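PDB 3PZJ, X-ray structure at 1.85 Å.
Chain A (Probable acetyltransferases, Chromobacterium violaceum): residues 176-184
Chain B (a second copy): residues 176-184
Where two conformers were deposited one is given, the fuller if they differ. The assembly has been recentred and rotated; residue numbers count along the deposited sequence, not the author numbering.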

# COMPACT_ATOMS: atom_id res chain seq x y z
N PHE A 176 -4.28 12.44 13.51
CA PHE A 176 -3.53 11.29 13.02
C PHE A 176 -2.20 11.22 13.77
O PHE A 176 -1.61 12.28 14.14
CB PHE A 176 -3.23 11.44 11.52
CG PHE A 176 -4.45 11.43 10.63
CD1 PHE A 176 -4.91 10.26 10.07
CD2 PHE A 176 -5.15 12.63 10.33
CE1 PHE A 176 -6.01 10.25 9.19
CE2 PHE A 176 -6.30 12.61 9.47
CZ PHE A 176 -6.69 11.45 8.93
N GLN A 177 -1.70 10.01 13.98
CA GLN A 177 -0.42 9.80 14.61
C GLN A 177 0.62 9.51 13.56
O GLN A 177 0.35 8.71 12.63
CB GLN A 177 -0.52 8.56 15.51
CG GLN A 177 -1.57 8.62 16.61
CD GLN A 177 -1.43 9.89 17.44
OE1 GLN A 177 -2.36 10.74 17.49
NE2 GLN A 177 -0.26 10.06 18.04
N PHE A 178 1.82 10.02 13.77
CA PHE A 178 2.93 9.75 12.84
C PHE A 178 3.44 8.38 13.05
O PHE A 178 3.71 8.01 14.21
CB PHE A 178 4.08 10.78 13.06
CG PHE A 178 5.25 10.54 12.19
CD1 PHE A 178 5.13 10.62 10.83
CD2 PHE A 178 6.45 10.14 12.74
CE1 PHE A 178 6.28 10.33 9.99
CE2 PHE A 178 7.58 9.85 11.92
CZ PHE A 178 7.47 9.97 10.54
N GLU A 179 3.58 7.59 11.96
CA GLU A 179 4.07 6.24 12.08
C GLU A 179 5.51 6.06 11.55
O GLU A 179 6.28 5.28 12.09
CB GLU A 179 3.13 5.25 11.35
CG GLU A 179 1.84 5.03 12.10
CD GLU A 179 0.93 4.05 11.44
OE1 GLU A 179 0.94 3.91 10.20
OE2 GLU A 179 0.09 3.50 12.17
N GLY A 180 5.84 6.73 10.48
CA GLY A 180 7.18 6.68 9.94
C GLY A 180 7.21 7.22 8.53
O GLY A 180 6.17 7.68 8.02
N THR A 181 8.39 7.17 7.94
CA THR A 181 8.66 7.69 6.64
C THR A 181 9.24 6.62 5.72
O THR A 181 10.20 6.00 6.02
CB THR A 181 9.64 8.86 6.70
OG1 THR A 181 9.16 9.88 7.55
CG2 THR A 181 9.90 9.40 5.31
N LEU A 182 8.57 6.47 4.59
CA LEU A 182 8.95 5.57 3.54
C LEU A 182 9.95 6.31 2.62
O LEU A 182 9.57 7.15 1.78
CB LEU A 182 7.72 5.10 2.78
CG LEU A 182 6.92 3.92 3.30
CD1 LEU A 182 7.02 3.72 4.81
CD2 LEU A 182 5.46 3.95 2.76
N ARG A 183 11.24 5.98 2.77
CA ARG A 183 12.26 6.67 2.08
C ARG A 183 12.34 6.23 0.62
O ARG A 183 12.32 5.05 0.34
CB ARG A 183 13.60 6.42 2.76
CG ARG A 183 13.61 6.67 4.33
CD ARG A 183 14.90 6.09 4.92
NE ARG A 183 14.94 4.66 4.61
CZ ARG A 183 16.05 3.93 4.59
NH1 ARG A 183 17.22 4.49 4.90
NH2 ARG A 183 15.98 2.63 4.31
N GLN A 184 12.59 7.19 -0.28
CA GLN A 184 12.63 6.93 -1.74
C GLN A 184 11.43 6.07 -2.20
O GLN A 184 11.58 5.17 -3.03
CB GLN A 184 13.96 6.28 -2.19
CG GLN A 184 15.15 7.10 -1.70
CD GLN A 184 16.50 6.66 -2.26
OE1 GLN A 184 16.64 5.60 -2.89
NE2 GLN A 184 17.50 7.45 -1.98
N PHE B 176 18.30 -4.45 5.93
CA PHE B 176 17.13 -3.57 5.83
C PHE B 176 17.02 -2.67 7.05
O PHE B 176 17.43 -3.06 8.18
CB PHE B 176 15.84 -4.37 5.69
CG PHE B 176 15.68 -5.07 4.38
CD1 PHE B 176 14.97 -4.47 3.36
CD2 PHE B 176 16.25 -6.31 4.15
CE1 PHE B 176 14.81 -5.08 2.14
CE2 PHE B 176 16.07 -6.95 2.90
CZ PHE B 176 15.35 -6.30 1.89
N GLN B 177 16.51 -1.47 6.88
CA GLN B 177 16.43 -0.52 7.99
C GLN B 177 14.97 -0.39 8.40
O GLN B 177 14.13 -0.27 7.55
CB GLN B 177 16.91 0.85 7.53
CG GLN B 177 18.42 0.90 7.10
CD GLN B 177 19.38 0.54 8.21
OE1 GLN B 177 20.24 -0.34 8.03
NE2 GLN B 177 19.23 1.16 9.36
N PHE B 178 14.67 -0.37 9.69
CA PHE B 178 13.26 -0.30 10.16
C PHE B 178 12.73 1.11 9.96
O PHE B 178 13.39 2.07 10.32
CB PHE B 178 13.10 -0.79 11.61
CG PHE B 178 11.75 -0.54 12.19
CD1 PHE B 178 10.65 -1.32 11.87
CD2 PHE B 178 11.56 0.50 13.12
CE1 PHE B 178 9.43 -1.06 12.40
CE2 PHE B 178 10.29 0.75 13.68
CZ PHE B 178 9.23 -0.03 13.31
N GLU B 179 11.59 1.25 9.28
CA GLU B 179 11.01 2.58 9.05
C GLU B 179 9.83 2.88 9.93
O GLU B 179 9.60 4.03 10.30
CB GLU B 179 10.56 2.70 7.58
CG GLU B 179 11.77 2.88 6.63
CD GLU B 179 11.37 3.06 5.18
OE1 GLU B 179 10.27 2.56 4.75
OE2 GLU B 179 12.22 3.63 4.42
N GLY B 180 9.04 1.88 10.27
CA GLY B 180 7.93 2.15 11.20
C GLY B 180 6.90 1.03 11.15
O GLY B 180 7.07 0.06 10.40
N THR B 181 5.86 1.17 11.95
CA THR B 181 4.86 0.12 12.13
C THR B 181 3.49 0.66 11.74
O THR B 181 3.03 1.70 12.27
CB THR B 181 4.84 -0.45 13.54
OG1 THR B 181 6.07 -1.10 13.77
CG2 THR B 181 3.68 -1.51 13.61
N LEU B 182 2.90 0.02 10.73
CA LEU B 182 1.57 0.31 10.29
C LEU B 182 0.59 -0.39 11.23
O LEU B 182 0.36 -1.63 11.15
CB LEU B 182 1.38 -0.18 8.81
CG LEU B 182 2.37 0.25 7.72
CD1 LEU B 182 2.12 -0.31 6.23
CD2 LEU B 182 2.47 1.81 7.65
N ARG B 183 0.01 0.37 12.12
CA ARG B 183 -0.86 -0.15 13.16
C ARG B 183 -2.21 -0.60 12.68
O ARG B 183 -2.86 0.07 11.89
CB ARG B 183 -0.99 0.88 14.28
CG ARG B 183 0.30 1.45 14.82
CD ARG B 183 -0.02 2.68 15.66
NE ARG B 183 -0.79 3.75 15.00
CZ ARG B 183 -1.60 4.61 15.65
NH1 ARG B 183 -1.77 4.60 16.98
NH2 ARG B 183 -2.24 5.52 14.97
N GLN B 184 -2.66 -1.78 13.12
CA GLN B 184 -3.97 -2.26 12.60
C GLN B 184 -4.06 -2.26 11.08
O GLN B 184 -5.09 -1.92 10.51
CB GLN B 184 -5.19 -1.47 13.21
CG GLN B 184 -5.24 -1.57 14.74
CD GLN B 184 -6.44 -1.06 15.45
OE1 GLN B 184 -6.49 -1.16 16.68
NE2 GLN B 184 -7.44 -0.53 14.74
O HOH W 1 6.02 3.27 13.87
O HOH W 2 10.69 6.50 9.67

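Which polar contacts tie the two stretches together directly? A salt bridge, made twice, with a backbone hydrogen bond beside each. Glu A179 OE2 accepts from Arg B183 NE at 3.0 Å and from the backbone Arg B183 N at 3.1 Å; in the equivalent pair, Glu B179 OE2 takes Arg A183 NE at 2.9 Å and Arg A183 N at 3.0 Å. One carboxylate oxygen thus gathers a charged group and a main-chain NH of the same residue, lying near the plane of the guanidinium, at its edge.

How are these side chains shaped for the task? Each glutamate points toward the other strand and runs m, then t: the extended chi2 carries the carboxylate to the partner's backbone at Arg B183 or Arg A183. Each arginine runs m, t, m, and the bend at chi3 accompanies an NE placed close enough to its own N for both to reach one oxygen. Both copies repeat these rotamers closely.

Why glycine at the centre? Gly A180 and Gly B180 lie with their CA atoms 4.8 Å apart, where the strands cross at 143°. A CB on Gly A180 would fall 2.3 Å from Glu B179 O, a clash, and their backbone angles alone already call for glycine.

What fills the space beside this close crossing? Water 1 donates to Glu A179 O at 2.7 Å and accepts from Thr B181 N at 2.8 Å; water 2 joins Glu B179 O, at 2.8 Å, to Thr A181 N, at 3.0 Å, so backbone groups are satisfied without direct bonding between them.

What packs around the charges? Buried leucines set methyl groups against the carboxylates: Leu A182 CD1 lies 3.5 Å from Glu B179 OE1, and Leu B182 CD2 3.6 Å from Glu A179 OE1; these are packing contacts, and each OE1 finds its hydrogen bonds elsewhere in the structure. Gln A177 CB meets Arg B183 NH2 at 3.5 Å, while the glutamine's end leads away. Together the stretches bury 525 Å².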